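Local coordinates for homospermidine synthase (Legionella pneumophila subsp. pneumophila str. Philadelphia 1, PDB 2PH5), which binds NAD and probably catalyses formation of the polyamine homospermidine, at residues V163-K168 against Q424-I429; L172-D177 against G369-G374; N183-K186 against E190-N193; R277-T282 against G360-G365. All blocks are in the same frame, centred on the assembly; numbering follows the deposited sequence.

Contact 1: V163-K168 against Q424-I429; sequences VSHFIK and QYIIDI
The branched side chain of Ile426 lies across one face of the His165 ring, a CH-pi contact. Its CB sits 3.9 Å from the centroid of the His165 ring and 22° off the normal, displaced toward the ring rim. The two branches of Ile426 spread from there. CG2 reaches the ND1 side, while Ile426 CG1 comes to His165 CE1 at 3.6 Å. The two side chains cross at about a right angle, so the imidazole is met broadside by the forked part of the isoleucine.

Helix 158-176 and helix 423-430 make this contact within the part of the chain assigned to the saccharopine dehydrogenase C-terminal domain. Their short segments cross at -111°, with axes 9.7 Å apart, and all four touching residues are buried. Helix 158-176 also packs on strand 352-364, where Val163, Phe166 and Ile167 touch Val361.

The rest of the contact is apolar packing. Ile427 CD1 lies 3.6 Å from Phe166 CE1 and 3.9 Å from His165 CB. The Phe166 CB bond leads away from helix 423-430, but CG stands anti to the carbonyl carbon (chi1 -75°) and the ring swings back to Ile427.

No hydrogen bond crosses between the segments. His165 NE2 makes a weak one to Pro418 O, and Lys168 NZ bonds to Glu419 O, both in the chain before helix 423-430. The Phe166 side chain is about 10 Å from the bound NAD.

Contact 2: L172-D177 against G369-G374; sequences LNIAKD and GAYWYG
Tyr371 has the most surface buried in this contact, and it meets Asn173 and Ile174 with different parts of its side chain. With CG anti to the strand nitrogen of its own residue (chi1 -172°), the phenol extends from the strand to the helix. Its hydroxyl accepts a hydrogen bond from the Asn173 amide. Asn173 ND2 lies 3.1 Å from Tyr371 OH, and the angle at the hydrogen is 154°. The hydroxyl lies close to the amide plane. The amide and the phenol ring stand almost perpendicular, at 87°. Asn173 CB also comes near the same oxygen, so the asparagine touches the end of the tyrosine with two of its atoms.

Ile174 takes the inner part of the ring. Its CG1 lies over one face, 3.9 Å from Tyr371 CD2, and makes a CH-pi contact offset toward the rim. Ile174 CD1 runs on to Tyr371 CB, also at 3.9 Å. The two side chains slide past each other in opposite directions.

The contact packs the C-terminal part of helix 158-176 on the mixed sheet that contains strands 352-364, 370-378 and 436-442. Tyr371 and Tyr373 point from strand 370-378 to the helix side. Trp372, between them, packs instead on Pro281 and Leu362.

The Tyr373 ring adds a smaller contact, with its CE2 3.6 Å from Asn173 ND2. A water extends the polar end of the contact. It lies 2.9 Å from Tyr371 OH and donates to Asp177 OD2. It accepts a weak bond from Lys176 NZ. Asp177 OD2 is also hydrogen-bonded to Tyr441 OH on strand 436-442.

Contact 3: N183-K186 against E190-N193; sequences NRPK and EWAN
Glu190 reaches from its helix to Pro185 and Lys186 in the loop just before it. Its CB packs 3.4 Å from Pro185 CB. CG is anti to the carbonyl carbon (chi1 -64°), and the chain then runs extended toward Lys186. At the tip, Glu190 OE1 accepts a hydrogen bond from Lys186 N at 2.7 Å. The bond is nearly straight, at 174°, and meets OE1 almost along its C-O direction. The aliphatic part of the bent Lys186 chain curls round the same oxygen, with Lys186 CE 3.3 Å from Glu190 OE1. Lys186 NZ stays 4.7 Å from Glu190 OE1, so the two charges lie near each other without pairing.

Beside this bond, Pro185 CG lies over the centre of the six-membered ring of Trp191, on one face. A water sits at the ring edge, in its plane. It accepts from Trp191 NE1 at 3.0 Å and donates to Lys186 O.

Arg184 forms a salt bridge with Asp422. Asn187 OD1 is hydrogen-bonded to Glu190 N. With the bond from Lys186 N to Glu190 OE1, this gives two side-chain-to-backbone bonds across the start of helix 188-197, a pattern typical of helix N-termini.

Contact 4: R277-T282 against G360-G365; sequences RSWTPT and GVLLMG
Leu362 projects from the sheet toward Ser278 and Trp279. It joins strand 352-364 of the six-stranded mixed sheet to strand 275-278 and the residues that follow; strand 275-278 pairs antiparallel with strand 286-289. This face is the reverse of the one on helix 158-176, where Val361 packs.

The tight part centres on one methyl. In Leu362, CG is anti to the backbone N (chi1 -175°), which sends the side chain toward segment 277-282, and its CD2 methyl makes the contact. Leu362 CD2 lies 3.5 Å from Ser278 OG. The same methyl of Leu362, CD2, is 3.6 Å from Trp279 N and also touches Trp279 CB. It thus sits against the backbone where Ser278 joins Trp279. No hydrogen bond crosses between the segments. Ser278 OG is satisfied by His204 ND1 on strand 202-213, so the serine is tied to the sheet while its oxygen packs on the leucine.

Elsewhere the contact is loose. Thr280 OG1 turns to Glu358, with which it is hydrogen-bonded. Arg277 forms salt bridges with Glu456 and with Glu338 of the second subunit. Trp279 touches Leu362 mainly through its CB and backbone, and the residue is partly exposed. Its ring meets that of Trp444, and Pro281 N lies 3.4 Å above one face of the Trp279 ring, offset toward the rim.

Overall arrangement
Contacts 1, 2 and 4 are buried, whereas contact 3 lies at the surface. Contacts 1 and 2 both use helix 158-176, and Phe166 of contact 1 packs on Tyr373 of contact 2. Contacts 2 and 4 share the mixed sheet through neighbouring strands, with probable backbone bonds Tyr371-Leu363 and Tyr373-Val361. They use opposite faces of it. Leu172 links contact 2 to Arg184, Pro185 and Trp191 of contact 3. Contacts 3 and 4 do not touch. Packing alone joins the segments in contacts 1 and 4. Contact 2 adds a hydrogen bond and a water at its polar end. Contact 3 combines ring packing with a backbone-to-carboxylate bond.

Contact 1: V163-K168 against Q424-I429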
loop_
_atom_site.group_PDB
_atom_site.type_symbol
_atom_site.label_atom_id
_atom_site.label_comp_id
_atom_site.label_asym_id
_atom_site.label_seq_id
_atom_site.Cartn_x
_atom_site.Cartn_y
_atom_site.Cartn_z
ATOM N N VAL A 163 -21.519 -8.095 13.679
ATOM C CA VAL A 163 -21.933 -7.065 12.732
ATOM C C VAL A 163 -23.449 -7.005 12.536
ATOM O O VAL A 163 -24.034 -5.925 12.446
ATOM C CB VAL A 163 -21.187 -7.267 11.380
ATOM C CG1 VAL A 163 -22.049 -6.831 10.200
ATOM C CG2 VAL A 163 -19.912 -6.451 11.403
ATOM N N SER A 164 -24.078 -8.172 12.490
ATOM C CA SER A 164 -25.520 -8.257 12.341
ATOM C C SER A 164 -26.168 -7.599 13.566
ATOM O O SER A 164 -27.106 -6.814 13.445
ATOM C CB SER A 164 -25.922 -9.726 12.223
ATOM O OG SER A 164 -27.304 -9.915 12.438
ATOM N N HIS A 165 -25.654 -7.891 14.752
ATOM C CA HIS A 165 -26.225 -7.288 15.945
ATOM C C HIS A 165 -26.000 -5.786 15.997
ATOM O O HIS A 165 -26.787 -5.067 16.614
ATOM C CB HIS A 165 -25.660 -7.947 17.198
ATOM C CG HIS A 165 -25.897 -9.419 17.242
ATOM N ND1 HIS A 165 -24.882 -10.330 17.443
ATOM C CD2 HIS A 165 -27.024 -10.144 17.066
ATOM C CE1 HIS A 165 -25.375 -11.553 17.383
ATOM N NE2 HIS A 165 -26.672 -11.469 17.155
ATOM N N PHE A 166 -24.936 -5.302 15.358
ATOM C CA PHE A 166 -24.677 -3.864 15.352
ATOM C C PHE A 166 -25.678 -3.162 14.437
ATOM O O PHE A 166 -26.114 -2.047 14.722
ATOM C CB PHE A 166 -23.243 -3.543 14.889
ATOM C CG PHE A 166 -22.168 -3.824 15.921
ATOM C CD1 PHE A 166 -22.448 -3.779 17.287
ATOM C CD2 PHE A 166 -20.852 -4.077 15.515
ATOM C CE1 PHE A 166 -21.435 -3.978 18.233
ATOM C CE2 PHE A 166 -19.827 -4.278 16.453
ATOM C CZ PHE A 166 -20.119 -4.227 17.813
ATOM N N ILE A 167 -26.051 -3.812 13.342
ATOM C CA ILE A 167 -27.000 -3.200 12.425
ATOM C C ILE A 167 -28.350 -2.987 13.109
ATOM O O ILE A 167 -28.940 -1.913 13.005
ATOM C CB ILE A 167 -27.157 -4.048 11.144
ATOM C CG1 ILE A 167 -25.951 -3.796 10.229
ATOM C CG2 ILE A 167 -28.469 -3.702 10.431
ATOM C CD1 ILE A 167 -25.896 -4.673 8.990
ATOM N N LYS A 168 -28.826 -3.995 13.831
ATOM C CA LYS A 168 -30.103 -3.878 14.529
ATOM C C LYS A 168 -30.032 -2.781 15.586
ATOM O O LYS A 168 -30.971 -2.008 15.754
ATOM C CB LYS A 168 -30.472 -5.196 15.212
ATOM C CG LYS A 168 -30.840 -6.327 14.278
ATOM C CD LYS A 168 -31.109 -7.576 15.084
ATOM C CE LYS A 168 -31.647 -8.716 14.233
ATOM N NZ LYS A 168 -32.065 -9.847 15.110
ATOM N N GLN A 424 -29.500 -7.400 21.651
ATOM C CA GLN A 424 -29.244 -6.883 22.992
ATOM C C GLN A 424 -28.619 -7.937 23.912
ATOM O O GLN A 424 -27.738 -7.635 24.717
ATOM C CB GLN A 424 -30.547 -6.342 23.597
ATOM C CG GLN A 424 -30.394 -5.719 24.977
ATOM C CD GLN A 424 -31.726 -5.300 25.597
ATOM O OE1 GLN A 424 -31.835 -5.170 26.824
ATOM N NE2 GLN A 424 -32.740 -5.080 24.754
ATOM N N TYR A 425 -29.073 -9.177 23.785
ATOM C CA TYR A 425 -28.540 -10.266 24.591
ATOM C C TYR A 425 -27.054 -10.428 24.303
ATOM O O TYR A 425 -26.225 -10.473 25.220
ATOM C CB TYR A 425 -29.260 -11.559 24.238
ATOM C CG TYR A 425 -28.812 -12.784 24.998
ATOM C CD1 TYR A 425 -29.633 -13.350 25.975
ATOM C CD2 TYR A 425 -27.609 -13.430 24.684
ATOM C CE1 TYR A 425 -29.282 -14.532 26.614
ATOM C CE2 TYR A 425 -27.244 -14.614 25.319
ATOM C CZ TYR A 425 -28.090 -15.162 26.281
ATOM O OH TYR A 425 -27.764 -16.354 26.884
ATOM N N ILE A 426 -26.721 -10.517 23.020
ATOM C CA ILE A 426 -25.338 -10.688 22.606
ATOM C C ILE A 426 -24.499 -9.467 22.958
ATOM O O ILE A 426 -23.484 -9.597 23.635
ATOM C CB ILE A 426 -25.243 -11.017 21.064
ATOM C CG1 ILE A 426 -25.130 -12.526 20.857
ATOM C CG2 ILE A 426 -23.977 -10.421 20.445
ATOM C CD1 ILE A 426 -26.221 -13.328 21.454
ATOM N N ILE A 427 -24.937 -8.285 22.531
ATOM C CA ILE A 427 -24.191 -7.057 22.805
ATOM C C ILE A 427 -23.893 -6.791 24.280
ATOM O O ILE A 427 -22.825 -6.274 24.608
ATOM C CB ILE A 427 -24.913 -5.823 22.248
ATOM C CG1 ILE A 427 -25.055 -5.940 20.732
ATOM C CG2 ILE A 427 -24.134 -4.567 22.605
ATOM C CD1 ILE A 427 -23.742 -6.104 20.010
ATOM N N ASP A 428 -24.837 -7.127 25.158
ATOM C CA ASP A 428 -24.663 -6.909 26.592
ATOM C C ASP A 428 -23.614 -7.827 27.207
ATOM O O ASP A 428 -23.046 -7.519 28.257
ATOM C CB ASP A 428 -25.990 -7.096 27.339
ATOM C CG ASP A 428 -26.945 -5.923 27.151
ATOM O OD1 ASP A 428 -26.475 -4.764 27.093
ATOM O OD2 ASP A 428 -28.168 -6.156 27.081
ATOM N N ILE A 429 -23.357 -8.957 26.559
ATOM C CA ILE A 429 -22.367 -9.891 27.074
ATOM C C ILE A 429 -20.987 -9.575 26.527
ATOM O O ILE A 429 -19.984 -9.674 27.238
ATOM C CB ILE A 429 -22.723 -11.348 26.708
ATOM C CG1 ILE A 429 -24.096 -11.703 27.295
ATOM C CG2 ILE A 429 -21.636 -12.294 27.207
ATOM C CD1 ILE A 429 -24.549 -13.130 27.030
#

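Contact 2: L172-D177 against G369-G374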
loop_
_atom_site.group_PDB
_atom_site.type_symbol
_atom_site.label_atom_id
_atom_site.label_comp_id
_atom_site.label_asym_id
_atom_site.label_seq_id
_atom_site.Cartn_x
_atom_site.Cartn_y
_atom_site.Cartn_z
ATOM N N LEU A 172 -32.297 0.784 15.589
ATOM C CA LEU A 172 -33.143 1.286 16.664
ATOM C C LEU A 172 -32.687 2.667 17.136
ATOM O O LEU A 172 -33.520 3.544 17.362
ATOM C CB LEU A 172 -33.163 0.306 17.844
ATOM C CG LEU A 172 -33.689 -1.108 17.595
ATOM C CD1 LEU A 172 -33.569 -1.916 18.873
ATOM C CD2 LEU A 172 -35.136 -1.075 17.110
ATOM N N ASN A 173 -31.377 2.865 17.285
ATOM C CA ASN A 173 -30.881 4.166 17.730
ATOM C C ASN A 173 -31.299 5.275 16.773
ATOM O O ASN A 173 -31.757 6.331 17.201
ATOM C CB ASN A 173 -29.357 4.171 17.873
ATOM C CG ASN A 173 -28.882 3.342 19.037
ATOM O OD1 ASN A 173 -29.678 2.893 19.859
ATOM N ND2 ASN A 173 -27.575 3.144 19.128
ATOM N N ILE A 174 -31.149 5.040 15.476
ATOM C CA ILE A 174 -31.526 6.051 14.499
ATOM C C ILE A 174 -33.015 6.360 14.617
ATOM O O ILE A 174 -33.447 7.480 14.350
ATOM C CB ILE A 174 -31.232 5.589 13.063
ATOM C CG1 ILE A 174 -29.728 5.341 12.893
ATOM C CG2 ILE A 174 -31.720 6.643 12.073
ATOM C CD1 ILE A 174 -29.356 4.731 11.558
ATOM N N ALA A 175 -33.796 5.359 15.011
ATOM C CA ALA A 175 -35.236 5.520 15.174
ATOM C C ALA A 175 -35.546 6.442 16.357
ATOM O O ALA A 175 -36.395 7.324 16.247
ATOM C CB ALA A 175 -35.901 4.153 15.373
ATOM N N LYS A 176 -34.866 6.249 17.484
ATOM C CA LYS A 176 -35.112 7.104 18.638
ATOM C C LYS A 176 -34.625 8.524 18.335
ATOM O O LYS A 176 -35.271 9.494 18.724
ATOM C CB LYS A 176 -34.425 6.547 19.900
ATOM C CG LYS A 176 -32.919 6.780 19.983
ATOM C CD LYS A 176 -32.272 6.051 21.168
ATOM C CE LYS A 176 -30.851 6.573 21.465
ATOM N NZ LYS A 176 -29.896 6.522 20.316
ATOM N N ASP A 177 -33.500 8.642 17.628
ATOM C CA ASP A 177 -32.943 9.948 17.259
ATOM C C ASP A 177 -33.807 10.639 16.211
ATOM O O ASP A 177 -33.555 11.791 15.860
ATOM C CB ASP A 177 -31.533 9.815 16.676
ATOM C CG ASP A 177 -30.512 9.367 17.691
ATOM O OD1 ASP A 177 -30.424 9.986 18.775
ATOM O OD2 ASP A 177 -29.778 8.403 17.390
ATOM N N GLY A 369 -28.235 11.963 8.981
ATOM C CA GLY A 369 -26.870 11.887 8.481
ATOM C C GLY A 369 -26.341 10.465 8.561
ATOM O O GLY A 369 -27.002 9.583 9.119
ATOM N N ALA A 370 -25.161 10.220 8.004
ATOM C CA ALA A 370 -24.604 8.872 8.066
ATOM C C ALA A 370 -24.382 8.517 9.528
ATOM O O ALA A 370 -23.983 9.360 10.330
ATOM C CB ALA A 370 -23.295 8.795 7.298
ATOM N N TYR A 371 -24.643 7.260 9.865
ATOM C CA TYR A 371 -24.503 6.768 11.232
ATOM C C TYR A 371 -23.588 5.545 11.287
ATOM O O TYR A 371 -23.742 4.602 10.506
ATOM C CB TYR A 371 -25.875 6.387 11.770
ATOM C CG TYR A 371 -25.894 6.054 13.240
ATOM C CD1 TYR A 371 -25.845 7.062 14.203
ATOM C CD2 TYR A 371 -25.996 4.733 13.671
ATOM C CE1 TYR A 371 -25.904 6.771 15.559
ATOM C CE2 TYR A 371 -26.055 4.429 15.021
ATOM C CZ TYR A 371 -26.009 5.453 15.960
ATOM O OH TYR A 371 -26.075 5.148 17.299
ATOM N N TRP A 372 -22.645 5.565 12.221
ATOM C CA TRP A 372 -21.716 4.454 12.393
ATOM C C TRP A 372 -21.804 3.953 13.822
ATOM O O TRP A 372 -21.603 4.717 14.768
ATOM C CB TRP A 372 -20.283 4.897 12.123
ATOM C CG TRP A 372 -19.286 3.781 12.091
ATOM C CD1 TRP A 372 -18.793 3.149 10.976
ATOM C CD2 TRP A 372 -18.619 3.185 13.214
ATOM N NE1 TRP A 372 -17.857 2.208 11.340
ATOM C CE2 TRP A 372 -17.732 2.210 12.705
ATOM C CE3 TRP A 372 -18.684 3.380 14.601
ATOM C CZ2 TRP A 372 -16.916 1.434 13.532
ATOM C CZ3 TRP A 372 -17.873 2.609 15.429
ATOM C CH2 TRP A 372 -16.997 1.646 14.889
ATOM N N TYR A 373 -22.108 2.670 13.972
ATOM C CA TYR A 373 -22.204 2.063 15.285
ATOM C C TYR A 373 -21.278 0.859 15.297
ATOM O O TYR A 373 -21.338 0.028 14.397
ATOM C CB TYR A 373 -23.641 1.632 15.568
ATOM C CG TYR A 373 -23.828 1.093 16.956
ATOM C CD1 TYR A 373 -23.510 -0.224 17.256
ATOM C CD2 TYR A 373 -24.293 1.914 17.984
ATOM C CE1 TYR A 373 -23.651 -0.716 18.539
ATOM C CE2 TYR A 373 -24.438 1.431 19.284
ATOM C CZ TYR A 373 -24.117 0.114 19.551
ATOM O OH TYR A 373 -24.284 -0.410 20.815
ATOM N N GLY A 374 -20.415 0.778 16.306
ATOM C CA GLY A 374 -19.487 -0.333 16.383
ATOM C C GLY A 374 -18.540 -0.322 17.569
ATOM O O GLY A 374 -18.763 0.372 18.565
HETATM O O HOH W 1 -27.139 7.281 18.927
#

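Contact 3: N183-K186 against E190-N193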
loop_
_atom_site.group_PDB
_atom_site.type_symbol
_atom_site.label_atom_id
_atom_site.label_comp_id
_atom_site.label_asym_id
_atom_site.label_seq_id
_atom_site.Cartn_x
_atom_site.Cartn_y
_atom_site.Cartn_z
ATOM N N ASN A 183 -41.994 -0.593 18.728
ATOM C CA ASN A 183 -41.589 -1.770 19.480
ATOM C C ASN A 183 -40.433 -2.444 18.753
ATOM O O ASN A 183 -40.312 -2.332 17.534
ATOM C CB ASN A 183 -42.754 -2.758 19.611
ATOM C CG ASN A 183 -44.029 -2.104 20.117
ATOM O OD1 ASN A 183 -44.692 -1.365 19.387
ATOM N ND2 ASN A 183 -44.375 -2.371 21.371
ATOM N N ARG A 184 -39.584 -3.136 19.504
ATOM C CA ARG A 184 -38.447 -3.829 18.917
ATOM C C ARG A 184 -38.986 -4.894 17.962
ATOM O O ARG A 184 -39.647 -5.841 18.390
ATOM C CB ARG A 184 -37.604 -4.478 20.019
ATOM C CG ARG A 184 -36.153 -4.719 19.626
ATOM C CD ARG A 184 -35.816 -6.196 19.515
ATOM N NE ARG A 184 -35.808 -6.874 20.809
ATOM C CZ ARG A 184 -35.031 -6.538 21.838
ATOM N NH1 ARG A 184 -35.095 -7.226 22.975
ATOM N NH2 ARG A 184 -34.196 -5.512 21.742
ATOM N N PRO A 185 -38.711 -4.749 16.654
ATOM C CA PRO A 185 -39.172 -5.696 15.633
ATOM C C PRO A 185 -38.723 -7.128 15.887
ATOM O O PRO A 185 -37.681 -7.358 16.498
ATOM C CB PRO A 185 -38.594 -5.120 14.342
ATOM C CG PRO A 185 -37.368 -4.415 14.806
ATOM C CD PRO A 185 -37.818 -3.740 16.063
ATOM N N LYS A 186 -39.514 -8.091 15.422
ATOM C CA LYS A 186 -39.172 -9.494 15.624
ATOM C C LYS A 186 -38.698 -10.185 14.355
ATOM O O LYS A 186 -37.516 -10.484 14.197
ATOM C CB LYS A 186 -40.363 -10.268 16.196
ATOM C CG LYS A 186 -40.937 -9.687 17.475
ATOM C CD LYS A 186 -42.038 -8.681 17.181
ATOM C CE LYS A 186 -43.234 -9.357 16.530
ATOM N NZ LYS A 186 -43.816 -10.421 17.403
ATOM N N GLU A 190 -40.117 -7.103 9.567
ATOM C CA GLU A 190 -40.220 -5.910 10.397
ATOM C C GLU A 190 -38.897 -5.153 10.435
ATOM O O GLU A 190 -38.885 -3.922 10.444
ATOM C CB GLU A 190 -40.646 -6.273 11.824
ATOM C CG GLU A 190 -42.031 -6.893 11.926
ATOM C CD GLU A 190 -42.546 -6.947 13.356
ATOM O OE1 GLU A 190 -41.847 -7.503 14.232
ATOM O OE2 GLU A 190 -43.657 -6.436 13.602
ATOM N N TRP A 191 -37.784 -5.882 10.462
ATOM C CA TRP A 191 -36.474 -5.243 10.485
ATOM C C TRP A 191 -36.234 -4.552 9.154
ATOM O O TRP A 191 -35.729 -3.431 9.103
ATOM C CB TRP A 191 -35.370 -6.272 10.740
ATOM C CG TRP A 191 -35.171 -6.596 12.184
ATOM C CD1 TRP A 191 -35.385 -7.799 12.793
ATOM C CD2 TRP A 191 -34.717 -5.703 13.210
ATOM N NE1 TRP A 191 -35.092 -7.708 14.133
ATOM C CE2 TRP A 191 -34.683 -6.434 14.414
ATOM C CE3 TRP A 191 -34.340 -4.356 13.228
ATOM C CZ2 TRP A 191 -34.284 -5.860 15.625
ATOM C CZ3 TRP A 191 -33.946 -3.784 14.433
ATOM C CH2 TRP A 191 -33.922 -4.538 15.615
ATOM N N ALA A 192 -36.603 -5.234 8.075
ATOM C CA ALA A 192 -36.443 -4.683 6.738
ATOM C C ALA A 192 -37.297 -3.428 6.628
ATOM O O ALA A 192 -36.850 -2.402 6.119
ATOM C CB ALA A 192 -36.878 -5.706 5.700
ATOM N N ASN A 193 -38.528 -3.517 7.125
ATOM C CA ASN A 193 -39.465 -2.403 7.083
ATOM C C ASN A 193 -38.930 -1.179 7.823
ATOM O O ASN A 193 -39.070 -0.055 7.343
ATOM C CB ASN A 193 -40.807 -2.849 7.659
ATOM C CG ASN A 193 -41.706 -1.689 7.997
ATOM O OD1 ASN A 193 -41.668 -1.169 9.118
ATOM N ND2 ASN A 193 -42.515 -1.258 7.028
HETATM O O HOH W 2 -34.903 -10.387 15.531
#

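Contact 4: R277-T282 against G360-G365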
loop_
_atom_site.group_PDB
_atom_site.type_symbol
_atom_site.label_atom_id
_atom_site.label_comp_id
_atom_site.label_asym_id
_atom_site.label_seq_id
_atom_site.Cartn_x
_atom_site.Cartn_y
_atom_site.Cartn_z
ATOM N N ARG A 277 -15.332 4.097 -0.928
ATOM C CA ARG A 277 -15.277 5.226 -0.010
ATOM C C ARG A 277 -16.216 4.988 1.173
ATOM O O ARG A 277 -17.419 4.856 0.988
ATOM C CB ARG A 277 -15.706 6.506 -0.735
ATOM C CG ARG A 277 -14.781 6.943 -1.864
ATOM C CD ARG A 277 -15.270 8.216 -2.555
ATOM N NE ARG A 277 -14.284 8.710 -3.513
ATOM C CZ ARG A 277 -14.194 8.322 -4.783
ATOM N NH1 ARG A 277 -15.046 7.432 -5.275
ATOM N NH2 ARG A 277 -13.230 8.802 -5.557
ATOM N N SER A 278 -15.670 4.933 2.381
ATOM C CA SER A 278 -16.492 4.721 3.557
ATOM C C SER A 278 -16.072 5.660 4.692
ATOM O O SER A 278 -15.306 6.603 4.478
ATOM C CB SER A 278 -16.414 3.256 3.990
ATOM O OG SER A 278 -17.379 2.947 4.968
ATOM N N TRP A 279 -16.557 5.403 5.903
ATOM C CA TRP A 279 -16.240 6.283 7.018
ATOM C C TRP A 279 -16.120 5.560 8.347
ATOM O O TRP A 279 -16.842 4.598 8.614
ATOM C CB TRP A 279 -17.320 7.354 7.134
ATOM C CG TRP A 279 -17.025 8.396 8.150
ATOM C CD1 TRP A 279 -16.334 9.550 7.954
ATOM C CD2 TRP A 279 -17.427 8.394 9.525
ATOM N NE1 TRP A 279 -16.282 10.277 9.116
ATOM C CE2 TRP A 279 -16.946 9.592 10.100
ATOM C CE3 TRP A 279 -18.148 7.498 10.327
ATOM C CZ2 TRP A 279 -17.164 9.922 11.445
ATOM C CZ3 TRP A 279 -18.364 7.825 11.661
ATOM C CH2 TRP A 279 -17.873 9.031 12.205
ATOM N N THR A 280 -15.221 6.062 9.188
ATOM C CA THR A 280 -14.975 5.498 10.507
ATOM C C THR A 280 -14.857 6.689 11.471
ATOM O O THR A 280 -14.329 7.734 11.107
ATOM C CB THR A 280 -13.671 4.654 10.485
ATOM O OG1 THR A 280 -13.779 3.577 11.418
ATOM C CG2 THR A 280 -12.456 5.513 10.838
ATOM N N PRO A 281 -15.356 6.549 12.710
ATOM C CA PRO A 281 -15.280 7.660 13.674
ATOM C C PRO A 281 -13.885 8.174 14.054
ATOM O O PRO A 281 -13.628 9.377 13.983
ATOM C CB PRO A 281 -16.086 7.140 14.870
ATOM C CG PRO A 281 -15.971 5.643 14.754
ATOM C CD PRO A 281 -16.082 5.394 13.273
ATOM N N THR A 282 -12.984 7.278 14.438
ATOM C CA THR A 282 -11.631 7.676 14.826
ATOM C C THR A 282 -10.837 8.406 13.736
ATOM O O THR A 282 -10.323 9.499 13.977
ATOM C CB THR A 282 -10.822 6.464 15.301
ATOM O OG1 THR A 282 -11.501 5.841 16.396
ATOM C CG2 THR A 282 -9.440 6.891 15.755
ATOM N N GLY A 360 -17.246 -1.892 12.766
ATOM C CA GLY A 360 -18.604 -1.417 12.927
ATOM C C GLY A 360 -19.369 -1.369 11.621
ATOM O O GLY A 360 -18.860 -1.785 10.581
ATOM N N VAL A 361 -20.595 -0.859 11.685
ATOM C CA VAL A 361 -21.453 -0.749 10.515
ATOM C C VAL A 361 -21.889 0.681 10.254
ATOM O O VAL A 361 -22.245 1.421 11.168
ATOM C CB VAL A 361 -22.720 -1.607 10.655
ATOM C CG1 VAL A 361 -22.368 -3.073 10.493
ATOM C CG2 VAL A 361 -23.360 -1.361 12.009
ATOM N N LEU A 362 -21.867 1.060 8.988
ATOM C CA LEU A 362 -22.242 2.398 8.592
ATOM C C LEU A 362 -23.571 2.354 7.863
ATOM O O LEU A 362 -23.697 1.680 6.838
ATOM C CB LEU A 362 -21.157 2.964 7.680
ATOM C CG LEU A 362 -21.247 4.415 7.215
ATOM C CD1 LEU A 362 -21.282 5.328 8.437
ATOM C CD2 LEU A 362 -20.041 4.744 6.316
ATOM N N LEU A 363 -24.572 3.044 8.401
ATOM C CA LEU A 363 -25.882 3.098 7.749
ATOM C C LEU A 363 -26.033 4.474 7.117
ATOM O O LEU A 363 -25.921 5.478 7.810
ATOM C CB LEU A 363 -27.004 2.867 8.758
ATOM C CG LEU A 363 -27.124 1.416 9.204
ATOM C CD1 LEU A 363 -25.881 1.007 9.991
ATOM C CD2 LEU A 363 -28.362 1.262 10.053
HETATM N N MSE A 364 -26.267 4.516 5.808
HETATM C CA MSE A 364 -26.420 5.780 5.082
HETATM C C MSE A 364 -27.809 5.931 4.451
HETATM O O MSE A 364 -28.417 4.944 4.035
HETATM C CB MSE A 364 -25.360 5.879 3.981
HETATM C CG MSE A 364 -23.921 5.821 4.475
HETATM SE SE MSE A 364 -22.708 4.996 3.178
HETATM C CE MSE A 364 -22.834 3.163 3.806
ATOM N N GLY A 365 -28.299 7.169 4.382
ATOM C CA GLY A 365 -29.603 7.429 3.796
ATOM C C GLY A 365 -30.541 8.268 4.651
ATOM O O GLY A 365 -31.295 9.094 4.130
#